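Local atomic coordinates of terminase, large subunit (Enterobacteria phage P22, PDB entry 4DKW), a protein that uses ATP to drive viral DNA into empty capsids and, through its C-terminal nuclease domain, cuts the genome to start and end packaging. Residues I15-F20 with K142-C147; F8-E13 with E131-M136; F26-A31 with Q44-K49. All coordinates share one frame; numbering follows the deposited sequence.

Interaction 1: I15-F20 with K142-C147; sequences IKCQPF and KVFNTC
Strand 16-17 and the end of strand 141-144 run parallel and meet along their backbones, and the chain then turns P19 and F20 around the ring of F144. Three backbone bonds join the strands: V143 N gives its hydrogen to I15 O at 2.6 Å, almost along the carbonyl axis, C17 N reaches V143 O from above the carbonyl plane, and N145 N closes on C17 O at 2.9 Å. V143 O and C17 O each also receive a CA-H contact, from K16 and F144 respectively.

The tight part is F144, whose CG stands anti to its carbonyl carbon (chi1 -78°). P19 CA sits over one face of the F144 ring, 3.7 Å from its centroid, in a CH-pi contact, while P19 CB touches F144 CD2. C17 SG, held in the crowded position between N and carbonyl carbon, comes obliquely to F144 CD1 at 3.5 Å as a sulfur-aromatic contact. F20 CE2 approaches F144 CE1 at 3.5 Å, with the ring planes 58° apart. W46 meets both phenyl rings edge-to-face.

Toward solvent the fit loosens. N145 CB crosses the aliphatic part of K16, touching CG at 3.6 Å, and N145 ND2 makes only a weak bond to Q18 OE1 at 3.3 Å. K142 bends at chi2 so that NZ bonds T14 O and a water, which in turn donates to K16 O.

Directional hydrogen bonding is thus concentrated in the backbone, where it extends the mixed sheet of this RNase H-like nuclease domain by the short strand 16-17; the side chains add mainly aromatic and sulfur contacts, consistent with a seam that is apolar around F144 and polar at its outer margin.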
# COMPACT_ATOMS: atom_id res chain seq x y z
N ILE A 15 -6.99 0.92 15.23
CA ILE A 15 -6.70 0.23 13.97
C ILE A 15 -5.57 -0.80 14.05
O ILE A 15 -5.31 -1.52 13.09
CB ILE A 15 -6.49 1.23 12.79
CG1 ILE A 15 -5.14 1.95 12.87
CG2 ILE A 15 -7.61 2.28 12.75
CD1 ILE A 15 -4.94 2.94 11.75
N LYS A 16 -4.91 -0.88 15.20
CA LYS A 16 -3.79 -1.80 15.40
C LYS A 16 -4.34 -3.19 15.79
O LYS A 16 -5.34 -3.28 16.48
CB LYS A 16 -2.85 -1.21 16.47
CG LYS A 16 -1.46 -1.82 16.57
CD LYS A 16 -0.55 -1.05 17.56
CE LYS A 16 -0.27 0.38 17.08
NZ LYS A 16 0.81 1.07 17.86
N CYS A 17 -3.70 -4.27 15.32
CA CYS A 17 -4.10 -5.61 15.75
C CYS A 17 -2.88 -6.52 15.91
O CYS A 17 -1.83 -6.23 15.36
CB CYS A 17 -5.10 -6.24 14.77
SG CYS A 17 -4.44 -6.78 13.18
N GLN A 18 -3.04 -7.60 16.68
CA GLN A 18 -2.02 -8.66 16.78
C GLN A 18 -1.92 -9.44 15.48
O GLN A 18 -2.94 -9.79 14.89
CB GLN A 18 -2.36 -9.63 17.91
CG GLN A 18 -2.37 -9.02 19.28
CD GLN A 18 -0.98 -8.65 19.77
OE1 GLN A 18 0.01 -9.23 19.34
NE2 GLN A 18 -0.91 -7.70 20.68
N PRO A 19 -0.68 -9.73 15.04
CA PRO A 19 -0.46 -10.57 13.86
C PRO A 19 -1.06 -11.97 14.02
O PRO A 19 -1.15 -12.50 15.13
CB PRO A 19 1.06 -10.68 13.78
CG PRO A 19 1.55 -9.47 14.47
CD PRO A 19 0.59 -9.22 15.59
N PHE A 20 -1.47 -12.57 12.91
CA PHE A 20 -2.00 -13.91 12.88
C PHE A 20 -1.63 -14.48 11.53
O PHE A 20 -1.17 -13.74 10.64
CB PHE A 20 -3.53 -13.90 13.07
CG PHE A 20 -4.28 -13.02 12.08
CD1 PHE A 20 -4.77 -13.53 10.88
CD2 PHE A 20 -4.51 -11.68 12.37
CE1 PHE A 20 -5.44 -12.74 9.98
CE2 PHE A 20 -5.19 -10.86 11.47
CZ PHE A 20 -5.66 -11.40 10.27
N LYS A 142 -7.44 -2.81 9.63
CA LYS A 142 -6.51 -3.09 10.71
C LYS A 142 -5.07 -3.12 10.19
O LYS A 142 -4.83 -3.49 9.03
CB LYS A 142 -6.85 -4.43 11.37
CG LYS A 142 -8.28 -4.56 11.86
CD LYS A 142 -8.52 -3.65 13.06
CE LYS A 142 -9.97 -3.72 13.52
NZ LYS A 142 -10.31 -2.51 14.31
N VAL A 143 -4.13 -2.73 11.05
CA VAL A 143 -2.70 -2.82 10.74
C VAL A 143 -2.01 -3.67 11.80
O VAL A 143 -2.18 -3.43 12.99
CB VAL A 143 -2.06 -1.41 10.69
CG1 VAL A 143 -0.56 -1.47 10.34
CG2 VAL A 143 -2.81 -0.54 9.70
N PHE A 144 -1.24 -4.68 11.38
CA PHE A 144 -0.48 -5.51 12.32
C PHE A 144 0.44 -4.60 13.13
O PHE A 144 1.03 -3.67 12.58
CB PHE A 144 0.37 -6.54 11.58
CG PHE A 144 -0.40 -7.74 11.09
CD1 PHE A 144 -1.79 -7.73 11.03
CD2 PHE A 144 0.28 -8.89 10.70
CE1 PHE A 144 -2.50 -8.85 10.58
CE2 PHE A 144 -0.41 -10.01 10.26
CZ PHE A 144 -1.80 -9.99 10.20
N ASN A 145 0.56 -4.85 14.43
CA ASN A 145 1.42 -4.02 15.27
C ASN A 145 2.91 -4.10 14.92
O ASN A 145 3.71 -3.32 15.43
CB ASN A 145 1.16 -4.29 16.76
CG ASN A 145 1.42 -5.72 17.17
OD1 ASN A 145 2.41 -6.34 16.76
ND2 ASN A 145 0.54 -6.27 18.01
N THR A 146 3.26 -5.03 14.04
CA THR A 146 4.63 -5.19 13.57
C THR A 146 4.93 -4.34 12.33
O THR A 146 6.04 -4.38 11.79
CB THR A 146 4.92 -6.67 13.26
OG1 THR A 146 3.89 -7.18 12.39
CG2 THR A 146 4.97 -7.49 14.55
N CYS A 147 3.94 -3.57 11.87
CA CYS A 147 4.10 -2.72 10.69
C CYS A 147 4.31 -1.28 11.11
O CYS A 147 3.57 -0.40 10.67
CB CYS A 147 2.88 -2.81 9.77
SG CYS A 147 2.61 -4.42 9.08
O HOH W 1 -8.39 -3.00 16.90

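Interaction 2: F8-E13 with E131-M136; sequences FQIPEE and ELRDLM
Sulfur, methyl and aromatic carbon do most of the work where F8 and I10, in the N-terminal loop, lie against R133 and M136 of helix 125-137. The Met-aromatic contact comes first. M136 leaves the helix with CG anti to its carbonyl carbon and runs extended through CG, SD and CE (chi3 -177°), crossing the F8 side chain at about a right angle. M136 CE lies over one face of the F8 ring, 3.9 Å from its centroid and 14° off the normal, toward the rim; M136 SD approaches obliquely and touches F8 CD1 at 3.7 Å. The thioether is therefore laid across the CD1-CE1 side of the phenyl group.

Purely aliphatic contacts follow. I10 extends its longer branch (chi2 176°), so that CD1 reaches M136 CB at 3.6 Å and R133 CG at 3.9 Å. The same methyl also comes near M136 SD, which is thus touched by both F8 and I10. At the edge of the F8 ring, near its plane, R133 CB lies 4.1 Å from CE1.

Polar bonding plays no direct part between 8-13 and 131-136. R133 points CG anti to its backbone N and then bends at chi3, its stem passing beside the loop; at the tip NH2 donates to I7 O, just before F8. The loop itself folds through an inverse gamma turn centred on Q9, which brings F8 and I10 to the same helix.

Beyond these residues, F154 of helix 148-156 meets the F8 ring with nearly parallel planes and also touches M136. F8 also touches I129 and I10 touches L137, both of helix 125-137, so the N-terminal loop lies along that helix beside helix 148-156, while L132 and L135 turn to helix 171-181.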
# COMPACT_ATOMS: atom_id res chain seq x y z
N PHE A 8 -6.01 11.51 9.33
CA PHE A 8 -6.66 10.42 10.07
C PHE A 8 -6.70 10.76 11.57
O PHE A 8 -5.76 10.45 12.32
CB PHE A 8 -5.94 9.08 9.83
CG PHE A 8 -5.90 8.65 8.38
CD1 PHE A 8 -7.07 8.31 7.71
CD2 PHE A 8 -4.69 8.56 7.70
CE1 PHE A 8 -7.03 7.92 6.38
CE2 PHE A 8 -4.65 8.16 6.38
CZ PHE A 8 -5.83 7.84 5.72
N GLN A 9 -7.77 11.40 12.02
CA GLN A 9 -7.91 11.72 13.43
C GLN A 9 -8.57 10.57 14.18
O GLN A 9 -9.69 10.68 14.68
CB GLN A 9 -8.66 13.03 13.64
CG GLN A 9 -7.79 14.24 13.39
CD GLN A 9 -8.51 15.54 13.65
OE1 GLN A 9 -9.73 15.58 13.75
NE2 GLN A 9 -7.74 16.63 13.74
N ILE A 10 -7.83 9.47 14.24
CA ILE A 10 -8.31 8.21 14.77
C ILE A 10 -7.21 7.68 15.68
O ILE A 10 -6.03 7.73 15.32
CB ILE A 10 -8.61 7.23 13.60
CG1 ILE A 10 -9.66 7.84 12.67
CG2 ILE A 10 -9.08 5.89 14.12
CD1 ILE A 10 -9.97 7.02 11.46
N PRO A 11 -7.57 7.21 16.88
CA PRO A 11 -6.58 6.60 17.77
C PRO A 11 -5.91 5.39 17.11
O PRO A 11 -6.63 4.49 16.68
CB PRO A 11 -7.43 6.15 18.97
CG PRO A 11 -8.64 7.02 18.93
CD PRO A 11 -8.92 7.27 17.48
N GLU A 12 -4.58 5.39 17.04
CA GLU A 12 -3.81 4.27 16.48
C GLU A 12 -4.23 2.91 16.98
O GLU A 12 -4.25 1.93 16.24
CB GLU A 12 -2.35 4.41 16.84
CG GLU A 12 -1.67 5.54 16.20
CD GLU A 12 -0.24 5.64 16.66
OE1 GLU A 12 0.24 6.77 16.76
OE2 GLU A 12 0.39 4.58 16.91
N GLU A 13 -4.56 2.84 18.26
CA GLU A 13 -4.87 1.58 18.89
C GLU A 13 -6.17 0.98 18.38
O GLU A 13 -6.35 -0.24 18.43
CB GLU A 13 -4.86 1.74 20.43
CG GLU A 13 -4.20 0.53 21.18
CD GLU A 13 -2.69 0.38 20.88
OE1 GLU A 13 -2.20 0.84 19.83
OE2 GLU A 13 -1.99 -0.24 21.71
N GLU A 131 -12.31 6.63 1.69
CA GLU A 131 -12.75 5.25 1.82
C GLU A 131 -11.98 4.54 2.91
O GLU A 131 -12.57 3.84 3.73
CB GLU A 131 -12.63 4.52 0.49
CG GLU A 131 -13.61 5.04 -0.56
CD GLU A 131 -13.77 4.11 -1.77
OE1 GLU A 131 -13.22 2.98 -1.74
OE2 GLU A 131 -14.46 4.50 -2.73
N LEU A 132 -10.66 4.75 2.94
CA LEU A 132 -9.84 4.17 4.00
C LEU A 132 -10.22 4.66 5.40
O LEU A 132 -10.20 3.88 6.34
CB LEU A 132 -8.35 4.42 3.74
CG LEU A 132 -7.74 3.63 2.58
CD1 LEU A 132 -6.29 4.07 2.34
CD2 LEU A 132 -7.80 2.13 2.87
N ARG A 133 -10.57 5.94 5.54
CA ARG A 133 -10.97 6.47 6.84
C ARG A 133 -12.28 5.85 7.31
O ARG A 133 -12.44 5.56 8.50
CB ARG A 133 -11.10 7.99 6.84
CG ARG A 133 -11.47 8.54 8.24
CD ARG A 133 -11.98 9.98 8.24
NE ARG A 133 -10.94 10.94 7.86
CZ ARG A 133 -10.87 11.50 6.66
NH1 ARG A 133 -11.78 11.20 5.73
NH2 ARG A 133 -9.89 12.37 6.40
N ASP A 134 -13.22 5.68 6.39
CA ASP A 134 -14.50 5.03 6.70
C ASP A 134 -14.25 3.64 7.24
O ASP A 134 -14.82 3.26 8.25
CB ASP A 134 -15.40 4.94 5.47
CG ASP A 134 -15.96 6.27 5.04
OD1 ASP A 134 -15.88 7.24 5.83
OD2 ASP A 134 -16.48 6.34 3.91
N LEU A 135 -13.38 2.89 6.56
CA LEU A 135 -13.05 1.52 6.96
C LEU A 135 -12.44 1.51 8.35
O LEU A 135 -12.79 0.67 9.17
CB LEU A 135 -12.11 0.85 5.96
CG LEU A 135 -12.66 0.62 4.54
CD1 LEU A 135 -11.55 0.13 3.61
CD2 LEU A 135 -13.79 -0.37 4.58
N MET A 136 -11.53 2.44 8.61
CA MET A 136 -10.93 2.57 9.94
C MET A 136 -11.97 2.80 11.02
O MET A 136 -11.94 2.15 12.07
CB MET A 136 -9.91 3.72 9.98
CG MET A 136 -8.70 3.49 9.10
SD MET A 136 -7.68 4.95 9.09
CE MET A 136 -6.41 4.46 7.91

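Interaction 3: F26-A31 with Q44-K49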
# COMPACT_ATOMS: atom_id res chain seq x y z
N PHE A 26 -8.86 -15.91 2.88
CA PHE A 26 -8.59 -14.48 2.77
C PHE A 26 -7.94 -14.23 1.43
O PHE A 26 -7.30 -15.13 0.89
CB PHE A 26 -7.64 -13.97 3.86
CG PHE A 26 -8.30 -13.72 5.20
CD1 PHE A 26 -9.52 -14.29 5.51
CD2 PHE A 26 -7.69 -12.91 6.14
CE1 PHE A 26 -10.11 -14.07 6.73
CE2 PHE A 26 -8.27 -12.68 7.36
CZ PHE A 26 -9.48 -13.26 7.66
N TYR A 27 -8.11 -13.03 0.90
CA TYR A 27 -7.43 -12.63 -0.32
C TYR A 27 -6.18 -11.80 -0.02
O TYR A 27 -6.11 -11.12 1.00
CB TYR A 27 -8.39 -11.86 -1.23
CG TYR A 27 -9.44 -12.76 -1.83
CD1 TYR A 27 -9.42 -13.05 -3.19
CD2 TYR A 27 -10.42 -13.34 -1.05
CE1 TYR A 27 -10.36 -13.87 -3.75
CE2 TYR A 27 -11.38 -14.16 -1.60
CZ TYR A 27 -11.35 -14.43 -2.95
OH TYR A 27 -12.29 -15.25 -3.52
N VAL A 28 -5.20 -11.89 -0.91
CA VAL A 28 -3.89 -11.29 -0.68
C VAL A 28 -3.45 -10.46 -1.89
O VAL A 28 -3.56 -10.90 -3.02
CB VAL A 28 -2.81 -12.38 -0.42
CG1 VAL A 28 -1.46 -11.73 -0.13
CG2 VAL A 28 -3.22 -13.30 0.74
N ILE A 29 -2.97 -9.25 -1.63
CA ILE A 29 -2.42 -8.40 -2.68
C ILE A 29 -1.26 -7.57 -2.12
O ILE A 29 -1.25 -7.19 -0.96
CB ILE A 29 -3.50 -7.48 -3.34
CG1 ILE A 29 -2.96 -6.83 -4.61
CG2 ILE A 29 -4.03 -6.42 -2.36
CD1 ILE A 29 -3.96 -5.99 -5.33
N ASP A 30 -0.26 -7.35 -2.97
CA ASP A 30 0.89 -6.53 -2.61
C ASP A 30 0.80 -5.21 -3.34
O ASP A 30 0.05 -5.07 -4.31
CB ASP A 30 2.20 -7.23 -3.01
CG ASP A 30 2.73 -8.16 -1.93
OD1 ASP A 30 1.91 -8.70 -1.16
OD2 ASP A 30 3.96 -8.34 -1.86
N ALA A 31 1.56 -4.23 -2.87
CA ALA A 31 1.64 -2.97 -3.57
C ALA A 31 3.01 -2.34 -3.41
O ALA A 31 3.72 -2.60 -2.43
CB ALA A 31 0.54 -2.04 -3.12
N GLN A 44 1.88 -5.60 1.97
CA GLN A 44 0.96 -6.69 1.70
C GLN A 44 -0.31 -6.47 2.50
O GLN A 44 -0.29 -6.23 3.71
CB GLN A 44 1.57 -8.07 2.03
CG GLN A 44 0.63 -9.23 1.72
CD GLN A 44 1.32 -10.58 1.80
OE1 GLN A 44 1.15 -11.32 2.77
NE2 GLN A 44 2.12 -10.90 0.79
N LEU A 45 -1.43 -6.57 1.80
CA LEU A 45 -2.72 -6.34 2.37
C LEU A 45 -3.51 -7.64 2.30
O LEU A 45 -3.47 -8.33 1.28
CB LEU A 45 -3.40 -5.25 1.54
CG LEU A 45 -4.65 -4.51 1.98
CD1 LEU A 45 -4.43 -3.77 3.31
CD2 LEU A 45 -5.01 -3.55 0.87
N TRP A 46 -4.19 -8.00 3.39
CA TRP A 46 -5.07 -9.16 3.37
C TRP A 46 -6.50 -8.65 3.40
O TRP A 46 -6.79 -7.67 4.09
CB TRP A 46 -4.83 -10.07 4.56
CG TRP A 46 -3.46 -10.64 4.63
CD1 TRP A 46 -2.49 -10.57 3.67
CD2 TRP A 46 -2.89 -11.35 5.74
NE1 TRP A 46 -1.35 -11.21 4.11
CE2 TRP A 46 -1.57 -11.70 5.37
CE3 TRP A 46 -3.37 -11.74 7.00
CZ2 TRP A 46 -0.73 -12.41 6.23
CZ3 TRP A 46 -2.53 -12.45 7.84
CH2 TRP A 46 -1.22 -12.77 7.45
N TRP A 47 -7.37 -9.32 2.64
CA TRP A 47 -8.78 -8.95 2.56
C TRP A 47 -9.67 -10.15 2.90
O TRP A 47 -9.70 -11.15 2.18
CB TRP A 47 -9.11 -8.43 1.15
CG TRP A 47 -10.48 -7.84 1.02
CD1 TRP A 47 -11.32 -7.47 2.03
CD2 TRP A 47 -11.16 -7.53 -0.21
NE1 TRP A 47 -12.49 -6.97 1.51
CE2 TRP A 47 -12.42 -6.99 0.14
CE3 TRP A 47 -10.83 -7.67 -1.56
CZ2 TRP A 47 -13.35 -6.58 -0.83
CZ3 TRP A 47 -11.75 -7.26 -2.51
CH2 TRP A 47 -13.00 -6.72 -2.14
N ASP A 48 -10.38 -10.04 4.01
CA ASP A 48 -11.44 -10.96 4.36
C ASP A 48 -12.66 -10.43 3.63
O ASP A 48 -13.25 -9.44 4.06
CB ASP A 48 -11.66 -10.91 5.89
CG ASP A 48 -12.73 -11.88 6.37
OD1 ASP A 48 -13.51 -12.38 5.54
OD2 ASP A 48 -12.79 -12.14 7.59
N LYS A 49 -13.05 -11.05 2.52
CA LYS A 49 -14.21 -10.58 1.76
C LYS A 49 -15.55 -10.88 2.42
O LYS A 49 -16.53 -10.19 2.14
CB LYS A 49 -14.23 -11.16 0.35
CG LYS A 49 -13.09 -10.70 -0.53
CD LYS A 49 -13.39 -11.01 -1.99
CE LYS A 49 -12.18 -10.75 -2.84
NZ LYS A 49 -12.40 -11.14 -4.25
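K49 lies across the ring of Y27 at the outer end of an antiparallel strand pair. Its CB leads to K49 CG, anti to the carbonyl carbon, which packs over the W47 indole and touches Y27 CD2 at 3.8 Å. CD moves on to Y27 CE2, and K49 CE settles over the centre of the Y27 ring, 3.4 Å from its centroid. The extended chain carries K49 NZ to the same face, 3.7 Å from the Y27 centroid, a cation-pi contact nearest Y27 CE1. One residue earlier in the chain, D48 CB lies over a face of the F26 ring, and D48 OD2 touches F26 CE1.

The backbone pairs Y27 with W47 and I29 with L45 through reciprocal bonds; L45 N to I29 O is nearly straight at 178°. The side chains of V28, W46, D30 and Q44 lie on the face opposite Y27, W47, I29 and L45. There Q44, extended beyond CG, sends NE2 to the syn lone pair of D30 OD1 at 2.9 Å, while its OE1 accepts W46 NE1 at 2.8 Å, so both ends of the buried amide are held and its rotation is fixed. NE2 also reaches W77 O, and D30 OD2 hydrogen-bonds H42 NE2, so the carboxylate is gripped at both oxygens, consistent with its being ionised.

Strands 27-33 and 40-48 form a beta hairpin in the central sheet of the RNase H-like fold; strand 27-33 runs on to D33, a catalytic magnesium ligand whose side chain lies about 11 Å from that of D30.

Along the chain the three contacts nest and cross: interaction 3, a hairpin, lies inside the long loops closed by interactions 1 and 2, whose segments alternate. Interactions 1 and 2 have centres about 14 Å apart and touch where I15 CG2 meets M136 and I10; helix 12-15 leads into strand 16-17, and helix 125-137 precedes strand 141-144. Interactions 1 and 3, also about 14 Å apart, belong to one mixed sheet and meet through F20, F144, W46 and F26. Interactions 2 and 3, centres about 18 Å apart, do not touch. Residues 8-20 thus pack on helix 125-137 and then pair with strand 141-144 before the chain enters strand 27-33, which carries D33.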